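Long-range contact in L-asparaginase I (Vibrio cholerae, PDB 2OCD), which probably catalyses the hydrolysis of L-asparagine to L-aspartate and ammonium, working as a homotetramer: residues 211-220 with 234-243. Sequence-based numbering, arbitrary orientation.
Sequences QPIGVITMYP and PVNAMILLTF
P234, which follows a cis peptide bond, lays its ring against that of P212, CG of P234 to CB of P212 at 3.9 Å. V235 brings its CA-H to the carbonyl O of P212, the centre of an inverse gamma turn, and the same oxygen accepts the backbone N-H of N236 at 3.0 Å. The side chain of N236, with CG lodged between its own backbone N and carbonyl carbon (chi1 61°), reaches back so that ND2 donates to OE1 of Q211; the bond lies in both amide planes, which are only 13° apart.

From A237 onward the two segments run as parallel strands, the O of A237 taking the N-H of G214. This is a right-handed beta-alpha-beta crossover: 213-217 is the edge strand, within this chain, of the four-stranded parallel sheet of the C-terminal domain, helix 224-231 makes the return, and 237-242 is the neighbouring strand of 213-217. M238, a selenomethionine, bends at chi2 so that SE turns toward I216 on the face covered by that helix, while CE lies over G214, where no side chain stands. I239 grips with both backbone polar atoms, N to G214 O and O to I216 N (2.8 Å); its side chain shares with I213 the face under helix 303-315. L240 lies alongside I216, CD1 to CD1 at 3.6 Å, and its CG meets CE of M218. The backbone N of L241 donates to O of I216 and its O accepts the N-H of M218, while CD1 touches both OG1 of T217 (3.4 Å) and CG1 of V215. V215 and T217 also pack on T217 and V215 of the second subunit. The F243 ring puts CZ 3.9 Å from CB of M218 and meets CA of Y219 at its edge.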
loop_
_atom_site.group_PDB
_atom_site.type_symbol
_atom_site.label_atom_id
_atom_site.label_comp_id
_atom_site.label_asym_id
_atom_site.label_seq_id
_atom_site.Cartn_x
_atom_site.Cartn_y
_atom_site.Cartn_z
ATOM N N GLN B 211 4.632 38.919 -7.910
ATOM C CA GLN B 211 6.048 39.098 -8.110
ATOM C C GLN B 211 6.404 38.355 -9.359
ATOM O O GLN B 211 5.903 37.252 -9.574
ATOM C CB GLN B 211 6.861 38.513 -6.957
ATOM C CG GLN B 211 6.539 39.101 -5.596
ATOM C CD GLN B 211 7.012 40.543 -5.445
ATOM O OE1 GLN B 211 8.005 40.967 -6.090
ATOM N NE2 GLN B 211 6.299 41.314 -4.618
ATOM N N PRO B 212 7.272 38.960 -10.189
ATOM C CA PRO B 212 7.723 38.346 -11.414
ATOM C C PRO B 212 8.768 37.273 -11.106
ATOM O O PRO B 212 9.954 37.525 -11.189
ATOM C CB PRO B 212 8.301 39.531 -12.193
ATOM C CG PRO B 212 8.813 40.454 -11.118
ATOM C CD PRO B 212 7.858 40.305 -9.998
ATOM N N ILE B 213 8.292 36.085 -10.737
ATOM C CA ILE B 213 9.140 34.974 -10.365
ATOM C C ILE B 213 9.254 34.075 -11.572
ATOM O O ILE B 213 8.247 33.615 -12.085
ATOM C CB ILE B 213 8.515 34.210 -9.180
ATOM C CG1 ILE B 213 8.431 35.138 -7.953
ATOM C CG2 ILE B 213 9.323 32.951 -8.821
ATOM C CD1 ILE B 213 7.534 34.613 -6.843
ATOM N N GLY B 214 10.478 33.830 -12.027
ATOM C CA GLY B 214 10.733 32.842 -13.080
ATOM C C GLY B 214 10.871 31.452 -12.505
ATOM O O GLY B 214 11.265 31.294 -11.359
ATOM N N VAL B 215 10.522 30.434 -13.284
ATOM C CA VAL B 215 10.663 29.047 -12.856
ATOM C C VAL B 215 11.296 28.181 -13.949
ATOM O O VAL B 215 10.653 27.950 -14.960
ATOM C CB VAL B 215 9.287 28.489 -12.521
ATOM C CG1 VAL B 215 9.397 27.048 -11.986
ATOM C CG2 VAL B 215 8.592 29.398 -11.547
ATOM N N ILE B 216 12.523 27.682 -13.757
ATOM C CA ILE B 216 13.217 26.884 -14.795
ATOM C C ILE B 216 13.314 25.407 -14.397
ATOM O O ILE B 216 13.722 25.079 -13.271
ATOM C CB ILE B 216 14.687 27.325 -15.043
ATOM C CG1 ILE B 216 14.835 28.814 -15.255
ATOM C CG2 ILE B 216 15.285 26.679 -16.297
ATOM C CD1 ILE B 216 16.336 29.258 -15.181
ATOM N N THR B 217 12.950 24.546 -15.346
ATOM C CA THR B 217 13.071 23.111 -15.247
ATOM C C THR B 217 14.268 22.741 -16.119
ATOM O O THR B 217 14.251 22.909 -17.332
ATOM C CB THR B 217 11.840 22.369 -15.805
ATOM O OG1 THR B 217 10.634 22.937 -15.269
ATOM C CG2 THR B 217 11.925 20.866 -15.458
HETATM N N MSE B 218 15.303 22.203 -15.498
HETATM C CA MSE B 218 16.457 21.841 -16.253
HETATM C C MSE B 218 16.100 20.576 -17.014
HETATM O O MSE B 218 15.367 19.733 -16.533
HETATM C CB MSE B 218 17.630 21.557 -15.343
HETATM C CG MSE B 218 17.998 22.674 -14.456
HETATM SE SE MSE B 218 19.017 24.065 -15.308
HETATM C CE MSE B 218 19.775 24.907 -13.719
ATOM N N TYR B 219 16.643 20.472 -18.205
ATOM C CA TYR B 219 16.649 19.239 -18.918
ATOM C C TYR B 219 18.013 19.177 -19.529
ATOM O O TYR B 219 18.706 20.163 -19.541
ATOM C CB TYR B 219 15.566 19.214 -19.978
ATOM C CG TYR B 219 15.494 20.446 -20.839
ATOM C CD1 TYR B 219 16.230 20.530 -22.012
ATOM C CD2 TYR B 219 14.662 21.525 -20.484
ATOM C CE1 TYR B 219 16.139 21.607 -22.853
ATOM C CE2 TYR B 219 14.573 22.656 -21.288
ATOM C CZ TYR B 219 15.317 22.678 -22.508
ATOM O OH TYR B 219 15.279 23.798 -23.338
ATOM N N PRO B 220 18.414 18.005 -20.023
ATOM C CA PRO B 220 19.753 17.884 -20.570
ATOM C C PRO B 220 19.883 18.754 -21.795
ATOM O O PRO B 220 18.968 18.782 -22.628
ATOM C CB PRO B 220 19.840 16.402 -20.959
ATOM C CG PRO B 220 18.735 15.749 -20.191
ATOM C CD PRO B 220 17.672 16.746 -20.135
ATOM N N PRO B 234 11.128 41.969 -15.956
ATOM C CA PRO B 234 11.211 42.374 -14.533
ATOM C C PRO B 234 11.566 41.299 -13.481
ATOM O O PRO B 234 11.497 41.543 -12.273
ATOM C CB PRO B 234 9.784 42.867 -14.266
ATOM C CG PRO B 234 8.959 41.939 -15.134
ATOM C CD PRO B 234 9.774 41.540 -16.317
ATOM N N VAL B 235 11.959 40.125 -13.909
ATOM C CA VAL B 235 12.045 39.039 -12.951
ATOM C C VAL B 235 12.883 39.379 -11.724
ATOM O O VAL B 235 14.028 39.773 -11.832
ATOM C CB VAL B 235 12.535 37.788 -13.650
ATOM C CG1 VAL B 235 13.157 36.827 -12.646
ATOM C CG2 VAL B 235 11.347 37.180 -14.446
ATOM N N ASN B 236 12.307 39.267 -10.543
ATOM C CA ASN B 236 13.092 39.510 -9.323
ATOM C C ASN B 236 13.459 38.217 -8.543
ATOM O O ASN B 236 14.244 38.281 -7.571
ATOM C CB ASN B 236 12.361 40.483 -8.399
ATOM C CG ASN B 236 11.004 39.958 -7.951
ATOM O OD1 ASN B 236 10.640 38.791 -8.227
ATOM N ND2 ASN B 236 10.236 40.811 -7.263
ATOM N N ALA B 237 12.881 37.074 -8.935
ATOM C CA ALA B 237 13.214 35.781 -8.328
ATOM C C ALA B 237 13.062 34.655 -9.348
ATOM O O ALA B 237 12.444 34.829 -10.404
ATOM C CB ALA B 237 12.382 35.495 -7.069
HETATM N N MSE B 238 13.641 33.505 -8.999
HETATM C CA MSE B 238 13.922 32.434 -9.929
HETATM C C MSE B 238 14.024 31.106 -9.181
HETATM O O MSE B 238 14.942 30.876 -8.385
HETATM C CB MSE B 238 15.254 32.766 -10.602
HETATM C CG MSE B 238 16.041 31.606 -11.262
HETATM SE SE MSE B 238 15.270 31.133 -12.959
HETATM C CE MSE B 238 14.468 32.881 -13.469
ATOM N N ILE B 239 13.090 30.225 -9.448
ATOM C CA ILE B 239 13.130 28.865 -8.916
ATOM C C ILE B 239 13.744 27.908 -9.963
ATOM O O ILE B 239 13.298 27.802 -11.083
ATOM C CB ILE B 239 11.718 28.374 -8.486
ATOM C CG1 ILE B 239 11.138 29.317 -7.435
ATOM C CG2 ILE B 239 11.763 26.946 -7.921
ATOM C CD1 ILE B 239 9.672 28.996 -7.109
ATOM N N LEU B 240 14.767 27.190 -9.533
ATOM C CA LEU B 240 15.505 26.292 -10.381
ATOM C C LEU B 240 15.162 24.886 -9.995
ATOM O O LEU B 240 15.513 24.506 -8.912
ATOM C CB LEU B 240 16.948 26.529 -10.098
ATOM C CG LEU B 240 17.932 26.545 -11.222
ATOM C CD1 LEU B 240 17.542 27.632 -12.229
ATOM C CD2 LEU B 240 19.274 26.808 -10.486
ATOM N N LEU B 241 14.448 24.142 -10.856
ATOM C CA LEU B 241 14.068 22.764 -10.576
ATOM C C LEU B 241 15.187 21.894 -11.180
ATOM O O LEU B 241 15.348 21.788 -12.410
ATOM C CB LEU B 241 12.671 22.431 -11.139
ATOM C CG LEU B 241 11.487 23.406 -10.898
ATOM C CD1 LEU B 241 10.296 23.282 -11.895
ATOM C CD2 LEU B 241 10.946 23.339 -9.448
ATOM N N THR B 242 15.992 21.297 -10.313
ATOM C CA THR B 242 17.177 20.561 -10.749
ATOM C C THR B 242 16.975 19.057 -10.542
ATOM O O THR B 242 15.937 18.646 -9.996
ATOM C CB THR B 242 18.423 21.031 -9.998
ATOM O OG1 THR B 242 18.263 20.761 -8.610
ATOM C CG2 THR B 242 18.694 22.563 -10.216
ATOM N N PHE B 243 17.972 18.261 -10.957
ATOM C CA PHE B 243 17.936 16.778 -10.795
ATOM C C PHE B 243 18.382 16.199 -9.457
ATOM O O PHE B 243 19.266 16.712 -8.762
ATOM C CB PHE B 243 18.784 16.077 -11.846
ATOM C CG PHE B 243 18.721 16.717 -13.206
ATOM C CD1 PHE B 243 17.561 16.693 -13.938
ATOM C CD2 PHE B 243 19.826 17.328 -13.743
ATOM C CE1 PHE B 243 17.505 17.270 -15.192
ATOM C CE2 PHE B 243 19.766 17.869 -14.999
ATOM C CZ PHE B 243 18.604 17.827 -15.723
#